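Local coordinates for ORF10 (Moritella marina, PDB 6RIW), which forms the ketosynthase-chain length factor part of a polyunsaturated fatty acid synthase, where it probably catalyses the condensation of acyl chains carried on acyl carrier protein, at residues Tyr76-Asp79 and Asn80-Ala84; Lys162-His165 and Ala166-Leu170. One frame throughout, in Å; residues are numbered along the deposited sequence.

Interaction 1 of 2, residues Tyr76-Asp79 and Asn80-Ala84; sequences YQLD and NDYLA
Leu83 N donates to Asp79 O over 3.1 Å, nearly straight, and this bond from Leu83 back to the residue four before it closes the first turn of helix 80-84 onto the loop residues 76-79. The side chain of Asp79 makes the matching bond at the N-cap. Its CG swings anti to the backbone N (chi1 158°) and folds the carboxylate back over the start of the helix, where OD2 accepts from Tyr82 N at 3.0 Å. The N-H arrives from above the carboxylate plane, 43° out of it, and the bond is bent to 149°. Aspartate suits the place because its short arm reaches an amide of the first turn, and its negative charge probably interacts favourably with the N-terminal end of the helix. The carboxylate of Asp81 stands close, with its OD1 3.6 Å from Asp79 OD1; the helix end probably softens that repulsion. With an alanine here in place of Asp79, Tyr82 N is likely to lose its capping acceptor and the helix start its nearby negative charge. On the apolar side, Leu83 reaches back toward Tyr76 and Leu78. Its CD1 lies 3.6 Å from Tyr76 CB and meets the first atoms of the ring obliquely, while CD2 packs against Leu78 CB at 4.1 Å. A branched leucine thus touches two residues at once. Leu78 CD1 in turn approaches Tyr82 CE2 at 4.2 Å, and Leu178 of helix 174-183 touches both of these side chains. Tyr966 stacks on the ring of Tyr82, whose hydroxyl is bonded to Asp167 and Tyr174. The whole is an Asp N-cap with a hydrophobic staple between Leu78 and Leu83, opening a short helix in the N-terminal ketosynthase domain of the thiolase fold.

Interaction 2 of 2, residues Lys162-His165 and Ala166-Leu170; sequences KKTH and ADNAL
With chi1 at -164°, the ring of His165 stands opposite its own backbone N, and chi2 then turns ND1 onto the start of the following 3-10 turn. There ND1 accepts from Asp167 N at 3.0 Å, almost in the ring plane and nearly straight at 167°. Histidine fits because its ring supplies an acceptor at just this reach, and the bond implies that ND1 bears no proton. The Asp167 carboxylate runs alongside the ring, its plane turned 52° from it, with OD2 3.4 Å from His165 CE1. Both carboxylate oxygens have outside partners: Tyr82 on OD2, Arg873 and Tyr708 on OD1. On the backbone side, His165 O is gripped twice by Asn168, by its N at 2.9 Å and more weakly by its ND2 at 3.0 Å. Asparagine can do this and still hand OD1 to Asp87 N and ND2 to Gly85 O. The Thr164 side chain crosses that of Asn168 at about a right angle, CG2 lying 3.6 Å from Asn168 ND2, while OG1 turns back to Lys162 O. The turn sits in the loop between helices 129-148 and 174-183: Thr164 and Ala169 rest on the first of these, and Ala169 and Leu170 touch helix 699-706.

Tyr82 joins the two turns, whose centres are 14 Å apart. From the helix start of interaction 1 its hydroxyl meets interaction 2 in a probable hydrogen bond, though one unusually short at 2.4 Å from Tyr82 OH to Asp167 OD2, so the exact distance is doubtful. Its ring meets the His165 ring edge-to-face, Tyr82 CE1 standing 3.7 Å from His165 NE2. The tyrosine therefore touches both members of the His165-Asp167 pair. The partners of Asn168 follow directly on helix 80-84, a second tie between the turns, while the OD1 partners of Asp167 lie in the second ketosynthase-like half of the chain. Both interactions lie away from the magnesium site at Met1 and Lys286.

Interaction 1 of 2, residues Tyr76-Asp79 and Asn80-Ala84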
ATOM      1  N   TYR A  76      18.890   1.454  17.261  1.00 20.10           N
ATOM      2  CA  TYR A  76      17.792   2.308  16.826  1.00 18.46           C
ATOM      3  C   TYR A  76      17.203   3.062  18.019  1.00 19.80           C
ATOM      4  O   TYR A  76      17.563   2.832  19.178  1.00 22.79           O
ATOM      5  CB  TYR A  76      16.695   1.476  16.138  1.00 17.90           C
ATOM      6  CG  TYR A  76      17.153   0.805  14.876  1.00 16.87           C
ATOM      7  CD1 TYR A  76      17.045   1.451  13.658  1.00 16.92           C
ATOM      8  CD2 TYR A  76      17.729  -0.454  14.905  1.00 17.73           C
ATOM      9  CE1 TYR A  76      17.482   0.854  12.498  1.00 16.23           C
ATOM     10  CE2 TYR A  76      18.166  -1.061  13.749  1.00 19.29           C
ATOM     11  CZ  TYR A  76      18.036  -0.402  12.553  1.00 16.25           C
ATOM     12  OH  TYR A  76      18.476  -0.997  11.408  1.00 18.42           O
ATOM     13  N   GLN A  77      16.255   3.953  17.729  1.00 20.67           N
ATOM     14  CA  GLN A  77      15.600   4.685  18.810  1.00 19.53           C
ATOM     15  C   GLN A  77      14.438   3.899  19.419  1.00 21.10           C
ATOM     16  O   GLN A  77      13.804   4.372  20.373  1.00 22.83           O
ATOM     17  CB  GLN A  77      15.161   6.066  18.311  1.00 19.78           C
ATOM     18  CG  GLN A  77      16.385   6.890  17.844  1.00 22.87           C
ATOM     19  CD  GLN A  77      16.137   8.377  17.753  1.00 30.67           C
ATOM     20  OE1 GLN A  77      15.110   8.894  18.197  1.00 34.33           O
ATOM     21  NE2 GLN A  77      17.092   9.083  17.165  1.00 35.24           N
ATOM     22  N   LEU A  78      14.170   2.708  18.907  1.00 20.42           N
ATOM     23  CA  LEU A  78      13.211   1.772  19.471  1.00 19.15           C
ATOM     24  C   LEU A  78      13.947   0.546  19.984  1.00 17.90           C
ATOM     25  O   LEU A  78      14.981   0.151  19.443  1.00 18.77           O
ATOM     26  CB  LEU A  78      12.166   1.355  18.431  1.00 19.58           C
ATOM     27  CG  LEU A  78      11.164   2.467  18.120  1.00 20.25           C
ATOM     28  CD1 LEU A  78      10.294   2.068  16.952  1.00 20.34           C
ATOM     29  CD2 LEU A  78      10.307   2.827  19.348  1.00 21.67           C
ATOM     30  N   ASP A  79      13.378  -0.058  21.022  1.00 19.30           N
ATOM     31  CA  ASP A  79      14.017  -1.141  21.756  1.00 22.29           C
ATOM     32  C   ASP A  79      14.302  -2.356  20.870  1.00 21.48           C
ATOM     33  O   ASP A  79      13.491  -2.751  20.025  1.00 17.15           O
ATOM     34  CB  ASP A  79      13.119  -1.519  22.946  1.00 25.69           C
ATOM     35  CG  ASP A  79      13.371  -2.922  23.469  1.00 32.36           C
ATOM     36  OD1 ASP A  79      14.416  -3.142  24.115  1.00 39.03           O
ATOM     37  OD2 ASP A  79      12.509  -3.803  23.253  1.00 36.86           O
ATOM     38  N   ASN A  80      15.474  -2.950  21.093  1.00 18.53           N
ATOM     39  CA  ASN A  80      15.935  -4.123  20.350  1.00 21.40           C
ATOM     40  C   ASN A  80      14.892  -5.247  20.334  1.00 22.57           C
ATOM     41  O   ASN A  80      14.579  -5.810  19.278  1.00 20.19           O
ATOM     42  CB  ASN A  80      17.252  -4.593  20.989  1.00 24.82           C
ATOM     43  CG  ASN A  80      17.763  -5.904  20.423  1.00 29.95           C
ATOM     44  OD1 ASN A  80      17.290  -6.993  20.775  1.00 35.88           O
ATOM     45  ND2 ASN A  80      18.763  -5.807  19.562  1.00 29.58           N
ATOM     46  N   ASP A  81      14.340  -5.586  21.499  1.00 20.59           N
ATOM     47  CA  ASP A  81      13.408  -6.711  21.578  1.00 25.29           C
ATOM     48  C   ASP A  81      12.127  -6.458  20.782  1.00 23.55           C
ATOM     49  O   ASP A  81      11.579  -7.383  20.169  1.00 27.69           O
ATOM     50  CB  ASP A  81      13.076  -7.009  23.036  1.00 27.67           C
ATOM     51  CG  ASP A  81      14.300  -7.432  23.824  1.00 40.24           C
ATOM     52  OD1 ASP A  81      14.714  -6.677  24.733  1.00 45.87           O
ATOM     53  OD2 ASP A  81      14.855  -8.513  23.516  1.00 43.93           O
ATOM     54  N   TYR A  82      11.628  -5.225  20.787  1.00 18.36           N
ATOM     55  CA  TYR A  82      10.474  -4.912  19.943  1.00 18.99           C
ATOM     56  C   TYR A  82      10.809  -5.082  18.459  1.00 18.93           C
ATOM     57  O   TYR A  82      10.067  -5.737  17.716  1.00 16.86           O
ATOM     58  CB  TYR A  82       9.995  -3.491  20.231  1.00 16.84           C
ATOM     59  CG  TYR A  82       8.915  -3.019  19.279  1.00 17.68           C
ATOM     60  CD1 TYR A  82       7.648  -3.588  19.300  1.00 18.74           C
ATOM     61  CD2 TYR A  82       9.173  -2.022  18.353  1.00 17.26           C
ATOM     62  CE1 TYR A  82       6.642  -3.154  18.420  1.00 19.45           C
ATOM     63  CE2 TYR A  82       8.183  -1.581  17.475  1.00 16.35           C
ATOM     64  CZ  TYR A  82       6.929  -2.145  17.512  1.00 16.71           C
ATOM     65  OH  TYR A  82       5.966  -1.709  16.618  1.00 16.25           O
ATOM     66  N   LEU A  83      11.912  -4.483  18.002  1.00 16.01           N
ATOM     67  CA  LEU A  83      12.250  -4.565  16.577  1.00 14.88           C
ATOM     68  C   LEU A  83      12.577  -5.989  16.152  1.00 18.42           C
ATOM     69  O   LEU A  83      12.300  -6.374  15.011  1.00 15.66           O
ATOM     70  CB  LEU A  83      13.427  -3.654  16.242  1.00 13.87           C
ATOM     71  CG  LEU A  83      13.188  -2.189  16.551  1.00 15.89           C
ATOM     72  CD1 LEU A  83      14.404  -1.347  16.189  1.00 15.73           C
ATOM     73  CD2 LEU A  83      11.950  -1.721  15.768  1.00 14.50           C
ATOM     74  N   ALA A  84      13.188  -6.775  17.045  1.00 18.17           N
ATOM     75  CA  ALA A  84      13.493  -8.169  16.745  1.00 18.53           C
ATOM     76  C   ALA A  84      12.246  -9.000  16.473  1.00 20.79           C
ATOM     77  O   ALA A  84      12.343 -10.027  15.800  1.00 21.93           O
ATOM     78  CB  ALA A  84      14.277  -8.799  17.904  1.00 21.00           C
TER

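Interaction 2 of 2, residues Lys162-His165 and Ala166-Leu170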
ATOM      1  N   LYS A 162       4.116 -19.176  15.652  1.00 15.31           N
ATOM      2  CA  LYS A 162       5.030 -18.253  16.321  1.00 18.91           C
ATOM      3  C   LYS A 162       4.224 -17.165  17.011  1.00 20.19           C
ATOM      4  O   LYS A 162       3.268 -16.627  16.435  1.00 17.33           O
ATOM      5  CB  LYS A 162       6.029 -17.596  15.340  1.00 21.66           C
ATOM      6  CG  LYS A 162       6.764 -18.545  14.423  1.00 26.28           C
ATOM      7  CD  LYS A 162       7.851 -19.339  15.168  1.00 32.78           C
ATOM      8  CE  LYS A 162       8.539 -20.383  14.251  1.00 37.14           C
ATOM      9  NZ  LYS A 162       9.230 -19.777  13.058  1.00 45.05           N
ATOM     10  N   LYS A 163       4.604 -16.848  18.250  1.00 19.31           N
ATOM     11  CA  LYS A 163       4.035 -15.686  18.910  1.00 20.05           C
ATOM     12  C   LYS A 163       4.364 -14.447  18.093  1.00 17.15           C
ATOM     13  O   LYS A 163       5.523 -14.219  17.731  1.00 16.48           O
ATOM     14  CB  LYS A 163       4.574 -15.556  20.338  1.00 21.35           C
ATOM     15  CG  LYS A 163       4.007 -16.606  21.272  1.00 31.04           C
ATOM     16  CD  LYS A 163       4.771 -16.676  22.589  1.00 38.29           C
ATOM     17  CE  LYS A 163       3.840 -17.089  23.731  1.00 40.99           C
ATOM     18  NZ  LYS A 163       4.602 -17.336  24.988  1.00 44.80           N
ATOM     19  N   THR A 164       3.337 -13.663  17.772  1.00 13.86           N
ATOM     20  CA  THR A 164       3.483 -12.593  16.794  1.00 15.30           C
ATOM     21  C   THR A 164       2.856 -11.313  17.323  1.00 14.29           C
ATOM     22  O   THR A 164       1.682 -11.310  17.718  1.00 13.95           O
ATOM     23  CB  THR A 164       2.845 -13.014  15.459  1.00 15.78           C
ATOM     24  OG1 THR A 164       3.488 -14.211  15.004  1.00 14.11           O
ATOM     25  CG2 THR A 164       3.012 -11.926  14.413  1.00 14.11           C
ATOM     26  N   HIS A 165       3.653 -10.239  17.358  1.00 12.51           N
ATOM     27  CA  HIS A 165       3.179  -8.931  17.808  1.00 14.54           C
ATOM     28  C   HIS A 165       2.152  -8.373  16.829  1.00 14.02           C
ATOM     29  O   HIS A 165       2.363  -8.385  15.608  1.00 12.44           O
ATOM     30  CB  HIS A 165       4.360  -7.960  17.922  1.00 16.99           C
ATOM     31  CG  HIS A 165       4.075  -6.713  18.715  1.00 16.52           C
ATOM     32  ND1 HIS A 165       3.324  -5.667  18.217  1.00 14.53           N
ATOM     33  CD2 HIS A 165       4.493  -6.323  19.948  1.00 17.28           C
ATOM     34  CE1 HIS A 165       3.263  -4.699  19.119  1.00 16.25           C
ATOM     35  NE2 HIS A 165       3.971  -5.067  20.177  1.00 16.32           N
ATOM     36  N   ALA A 166       1.059  -7.844  17.383  1.00 13.29           N
ATOM     37  CA  ALA A 166      -0.039  -7.293  16.579  1.00 11.66           C
ATOM     38  C   ALA A 166       0.411  -6.258  15.554  1.00 12.23           C
ATOM     39  O   ALA A 166      -0.229  -6.114  14.501  1.00 12.14           O
ATOM     40  CB  ALA A 166      -1.080  -6.660  17.509  1.00 15.62           C
ATOM     41  N   ASP A 167       1.477  -5.504  15.834  1.00 11.69           N
ATOM     42  CA  ASP A 167       1.917  -4.487  14.871  1.00 11.46           C
ATOM     43  C   ASP A 167       2.308  -5.105  13.526  1.00 11.82           C
ATOM     44  O   ASP A 167       2.378  -4.394  12.520  1.00 11.42           O
ATOM     45  CB  ASP A 167       3.108  -3.682  15.434  1.00 15.63           C
ATOM     46  CG  ASP A 167       2.700  -2.613  16.471  1.00 16.92           C
ATOM     47  OD1 ASP A 167       1.488  -2.338  16.660  1.00 17.28           O
ATOM     48  OD2 ASP A 167       3.617  -2.037  17.111  1.00 14.99           O
ATOM     49  N   ASN A 168       2.593  -6.411  13.483  1.00 12.74           N
ATOM     50  CA  ASN A 168       2.851  -7.087  12.223  1.00 11.20           C
ATOM     51  C   ASN A 168       1.632  -7.135  11.296  1.00 11.97           C
ATOM     52  O   ASN A 168       1.785  -7.455  10.115  1.00 11.50           O
ATOM     53  CB  ASN A 168       3.358  -8.498  12.512  1.00 11.94           C
ATOM     54  CG  ASN A 168       4.798  -8.489  13.008  1.00 15.82           C
ATOM     55  OD1 ASN A 168       5.695  -8.047  12.291  1.00 15.18           O
ATOM     56  ND2 ASN A 168       5.018  -8.932  14.247  1.00 12.51           N
ATOM     57  N   ALA A 169       0.446  -6.797  11.768  1.00 11.18           N
ATOM     58  CA  ALA A 169      -0.683  -6.724  10.844  1.00 11.59           C
ATOM     59  C   ALA A 169      -0.839  -5.347  10.195  1.00 12.76           C
ATOM     60  O   ALA A 169      -1.686  -5.185   9.299  1.00 13.24           O
ATOM     61  CB  ALA A 169      -1.979  -7.088  11.576  1.00 11.57           C
ATOM     62  N   LEU A 170      -0.061  -4.356  10.633  1.00 11.99           N
ATOM     63  CA  LEU A 170      -0.125  -3.003  10.077  1.00 13.18           C
ATOM     64  C   LEU A 170       0.841  -2.943   8.895  1.00 15.60           C
ATOM     65  O   LEU A 170       1.936  -2.372   8.950  1.00 14.45           O
ATOM     66  CB  LEU A 170       0.203  -1.955  11.141  1.00 11.13           C
ATOM     67  CG  LEU A 170      -0.618  -2.033  12.455  1.00 13.65           C
ATOM     68  CD1 LEU A 170      -0.123  -1.016  13.455  1.00 13.22           C
ATOM     69  CD2 LEU A 170      -2.101  -1.807  12.165  1.00 16.68           C
TER